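Local coordinates for protein acRAF (Thiomonas intermedia, PDB 4LOW) that acts as a RuBisCO assembly factor in the alpha-carboxysome and belongs to the pterin-4a-carbinolamine dehydratase family, whose activity it may share, at residues M17-F22 with Y57-L62. Sequence-based numbering, arbitrary orientation.
Sequences MLFKRF and YVNITL. With FMT (formic acid), chain C.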
ATOM      1  N   MET A  17      -0.622  16.486   8.141  0.50 26.08           N
ATOM      2  CA  MET A  17      -0.168  15.489   7.184  0.50 22.32           C
ATOM      3  C   MET A  17      -0.535  16.005   5.822  0.50 22.99           C
ATOM      4  O   MET A  17      -1.373  16.911   5.715  0.50 22.62           O
ATOM      5  CB  MET A  17      -0.824  14.114   7.410  0.50 23.58           C
ATOM      6  CG  MET A  17      -0.382  13.442   8.697  0.50 26.88           C
ATOM      7  SD  MET A  17      -1.506  12.131   9.206  0.50 28.86           S
ATOM      8  CE  MET A  17      -2.903  13.105   9.841  0.50 27.63           C
ATOM      9  N   LEU A  18       0.126  15.471   4.789  1.00 21.76           N
ATOM     10  CA  LEU A  18      -0.278  15.748   3.411  1.00 21.36           C
ATOM     11  C   LEU A  18      -0.904  14.446   2.891  1.00 22.38           C
ATOM     12  O   LEU A  18      -0.328  13.369   3.071  1.00 22.19           O
ATOM     13  CB  LEU A  18       0.889  16.095   2.504  1.00 21.90           C
ATOM     14  CG  LEU A  18       1.516  17.453   2.768  1.00 28.03           C
ATOM     15  CD1 LEU A  18       2.780  17.603   1.952  1.00 30.38           C
ATOM     16  CD2 LEU A  18       0.499  18.608   2.498  1.00 28.89           C
ATOM     17  N   PHE A  19      -2.061  14.533   2.218  1.00 19.77           N
ATOM     18  CA  PHE A  19      -2.764  13.348   1.760  1.00 18.99           C
ATOM     19  C   PHE A  19      -3.072  13.525   0.273  1.00 19.74           C
ATOM     20  O   PHE A  19      -3.542  14.604  -0.137  1.00 19.87           O
ATOM     21  CB  PHE A  19      -4.085  13.168   2.555  1.00 20.83           C
ATOM     22  CG  PHE A  19      -4.998  12.128   1.935  1.00 20.62           C
ATOM     23  CD1 PHE A  19      -4.817  10.780   2.213  1.00 20.91           C
ATOM     24  CD2 PHE A  19      -5.981  12.494   1.024  1.00 20.33           C
ATOM     25  CE1 PHE A  19      -5.551   9.819   1.530  1.00 20.61           C
ATOM     26  CE2 PHE A  19      -6.668  11.526   0.306  1.00 20.05           C
ATOM     27  CZ  PHE A  19      -6.447  10.203   0.563  1.00 18.85           C
ATOM     28  N   LYS A  20      -2.928  12.451  -0.533  1.00 17.96           N
ATOM     29  CA  LYS A  20      -3.427  12.544  -1.892  1.00 17.80           C
ATOM     30  C   LYS A  20      -3.790  11.172  -2.388  1.00 17.74           C
ATOM     31  O   LYS A  20      -3.095  10.189  -2.142  1.00 17.53           O
ATOM     32  CB  LYS A  20      -2.389  13.175  -2.835  1.00 19.75           C
ATOM     33  CG  LYS A  20      -2.908  13.436  -4.245  1.00 19.56           C
ATOM     34  CD  LYS A  20      -1.936  14.350  -4.991  1.00 19.93           C
ATOM     35  CE  LYS A  20      -2.276  14.421  -6.448  1.00 22.99           C
ATOM     36  NZ  LYS A  20      -1.333  15.370  -7.135  1.00 22.58           N
ATOM     37  N   ARG A  21      -4.872  11.120  -3.160  1.00 17.05           N
ATOM     38  CA  ARG A  21      -5.313   9.901  -3.859  1.00 17.24           C
ATOM     39  C   ARG A  21      -4.985   9.990  -5.337  1.00 17.32           C
ATOM     40  O   ARG A  21      -5.270  11.012  -5.995  1.00 18.21           O
ATOM     41  CB  ARG A  21      -6.819   9.747  -3.671  1.00 17.48           C
ATOM     42  CG  ARG A  21      -7.457   8.589  -4.445  1.00 17.47           C
ATOM     43  CD  ARG A  21      -8.974   8.596  -4.260  1.00 19.13           C
ATOM     44  NE  ARG A  21      -9.621   7.377  -4.790  1.00 18.34           N
ATOM     45  CZ  ARG A  21      -9.786   6.266  -4.092  1.00 18.99           C
ATOM     46  NH1 ARG A  21      -9.308   6.179  -2.849  1.00 19.23           N
ATOM     47  NH2 ARG A  21     -10.453   5.243  -4.616  1.00 18.38           N
ATOM     48  N   PHE A  22      -4.400   8.952  -5.859  1.00 17.18           N
ATOM     49  CA  PHE A  22      -4.086   8.838  -7.276  1.00 17.44           C
ATOM     50  C   PHE A  22      -4.909   7.711  -7.836  1.00 18.59           C
ATOM     51  O   PHE A  22      -4.858   6.611  -7.296  1.00 19.17           O
ATOM     52  CB  PHE A  22      -2.597   8.502  -7.428  1.00 18.70           C
ATOM     53  CG  PHE A  22      -1.660   9.603  -6.984  1.00 19.07           C
ATOM     54  CD1 PHE A  22      -1.328   9.765  -5.641  1.00 19.42           C
ATOM     55  CD2 PHE A  22      -1.162  10.519  -7.897  1.00 20.21           C
ATOM     56  CE1 PHE A  22      -0.478  10.814  -5.237  1.00 20.26           C
ATOM     57  CE2 PHE A  22      -0.295  11.542  -7.492  1.00 21.48           C
ATOM     58  CZ  PHE A  22       0.022  11.686  -6.175  1.00 21.36           C
ATOM     59  N   TYR A  57      -6.055   2.397  -7.608  1.00 18.19           N
ATOM     60  CA  TYR A  57      -5.859   3.643  -6.896  1.00 17.94           C
ATOM     61  C   TYR A  57      -4.832   3.469  -5.805  1.00 17.05           C
ATOM     62  O   TYR A  57      -4.624   2.335  -5.303  1.00 17.98           O
ATOM     63  CB  TYR A  57      -7.198   4.188  -6.284  1.00 20.23           C
ATOM     64  CG  TYR A  57      -7.928   3.183  -5.445  1.00 21.19           C
ATOM     65  CD1 TYR A  57      -7.563   2.961  -4.119  1.00 22.84           C
ATOM     66  CD2 TYR A  57      -8.920   2.370  -5.995  1.00 21.99           C
ATOM     67  CE1 TYR A  57      -8.182   1.982  -3.354  1.00 27.11           C
ATOM     68  CE2 TYR A  57      -9.541   1.376  -5.232  1.00 24.07           C
ATOM     69  CZ  TYR A  57      -9.154   1.188  -3.917  1.00 24.22           C
ATOM     70  OH  TYR A  57      -9.809   0.214  -3.195  1.00 32.39           O
ATOM     71  N   VAL A  58      -4.224   4.580  -5.412  1.00 16.72           N
ATOM     72  CA  VAL A  58      -3.209   4.592  -4.367  1.00 16.46           C
ATOM     73  C   VAL A  58      -3.407   5.860  -3.559  1.00 17.27           C
ATOM     74  O   VAL A  58      -3.419   6.964  -4.126  1.00 17.74           O
ATOM     75  CB  VAL A  58      -1.780   4.603  -4.981  1.00 17.78           C
ATOM     76  CG1 VAL A  58      -0.729   4.639  -3.864  1.00 17.64           C
ATOM     77  CG2 VAL A  58      -1.547   3.418  -5.906  1.00 18.10           C
ATOM     78  N   ASN A  59      -3.572   5.724  -2.249  1.00 17.27           N
ATOM     79  CA  ASN A  59      -3.743   6.835  -1.334  1.00 16.67           C
ATOM     80  C   ASN A  59      -2.467   6.998  -0.521  1.00 18.53           C
ATOM     81  O   ASN A  59      -2.029   6.035   0.124  1.00 19.24           O
ATOM     82  CB  ASN A  59      -4.869   6.507  -0.368  1.00 18.51           C
ATOM     83  CG  ASN A  59      -6.185   6.251  -1.059  1.00 19.03           C
ATOM     84  OD1 ASN A  59      -6.805   7.154  -1.639  1.00 19.17           O
ATOM     85  ND2 ASN A  59      -6.680   5.010  -0.959  1.00 20.36           N
ATOM     86  N   ILE A  60      -1.846   8.168  -0.546  1.00 17.79           N
ATOM     87  CA  ILE A  60      -0.580   8.363   0.140  1.00 17.39           C
ATOM     88  C   ILE A  60      -0.706   9.413   1.219  1.00 18.49           C
ATOM     89  O   ILE A  60      -1.290  10.475   1.008  1.00 18.95           O
ATOM     90  CB  ILE A  60       0.459   8.806  -0.902  1.00 18.01           C
ATOM     91  CG1 ILE A  60       0.557   7.750  -2.018  1.00 18.94           C
ATOM     92  CG2 ILE A  60       1.836   9.052  -0.229  1.00 20.42           C
ATOM     93  CD1 ILE A  60       1.414   8.146  -3.168  1.00 20.75           C
ATOM     94  N   THR A  61      -0.124   9.123   2.390  1.00 18.81           N
ATOM     95  CA  THR A  61      -0.114  10.039   3.514  1.00 19.53           C
ATOM     96  C   THR A  61       1.315  10.352   3.879  1.00 20.92           C
ATOM     97  O   THR A  61       2.090   9.421   4.120  1.00 21.00           O
ATOM     98  CB  THR A  61      -0.812   9.386   4.719  1.00 20.82           C
ATOM     99  OG1 THR A  61      -2.122   9.025   4.320  1.00 23.12           O
ATOM    100  CG2 THR A  61      -0.907  10.329   5.896  1.00 24.08           C
ATOM    101  N   LEU A  62       1.678  11.644   3.940  1.00 21.15           N
ATOM    102  CA  LEU A  62       3.032  12.041   4.298  1.00 20.99           C
ATOM    103  C   LEU A  62       2.952  12.751   5.627  1.00 25.33           C
ATOM    104  O   LEU A  62       2.085  13.602   5.819  1.00 24.81           O
ATOM    105  CB  LEU A  62       3.614  13.020   3.259  1.00 21.73           C
ATOM    106  CG  LEU A  62       3.564  12.562   1.821  1.00 21.78           C
ATOM    107  CD1 LEU A  62       4.103  13.638   0.863  1.00 23.14           C
ATOM    108  CD2 LEU A  62       4.275  11.221   1.596  1.00 21.71           C
TER
HETATM  109  C   FMT C 101      -6.850  14.406  -2.595  0.50 19.98           C
HETATM  110  O1  FMT C 101      -6.625  13.416  -3.347  0.50 13.88           O
HETATM  111  O2  FMT C 101      -5.931  15.405  -2.577  0.50 27.85           O
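Residues 17-22 and 57-62 pair as the two central antiparallel strands of the four-stranded sheet in this pterin dehydratase-like fold. Six backbone hydrogen bonds join them, two each at the pairs Leu18-Leu62, Lys20-Ile60 and Phe22-Val58. On the face bearing Phe19, Arg21, Asn59 and Thr61, Arg21 reaches across to the other strand. Its side chain, extended from CG to NE, runs beside that of Asn59, and Arg21 NH1 donates to a lone pair of Asn59 OD1 at 2.9 Å, a bent bond (132° at the hydrogen). The guanidinium lies nearly flat on the Tyr57 ring, planes 20° apart, as an off-centre cation-pi contact: Arg21 NH2 sits over one face, offset toward the rim, 3.4 Å from Tyr57 CG. Phe19 continues the row. With CG anti to its backbone N (chi1 168°), the ring lies alongside the Asn59 side chain, Phe19 CE1 3.9 Å from Asn59 CB, while Thr61 OG1 lies at the ring edge, in its plane, 3.8 Å from Phe19 CD1. An alanine here would probably leave Asn59 CB and Thr61 OG1 without their aromatic neighbour and open a gap beside Asn59. A formic acid molecule, probably from the crystallisation liquor, accepts a hydrogen bond from Arg21 N. On the opposite face Phe22 CE1 packs 3.9 Å from Ile60 CD1, and Lys20 turns away to a salt bridge with Asp82 and hydrogen bonds to the carbonyls of histidine-tag residues His5 and His7. This face rests on two helices: Phe22 and Ile60 touch Val81 of helix 72-84, and Val58 and Ile60 meet helix 27-44. Strands 10-12 and 50-53 flank the pair, next to 17-23 and 57-63 respectively.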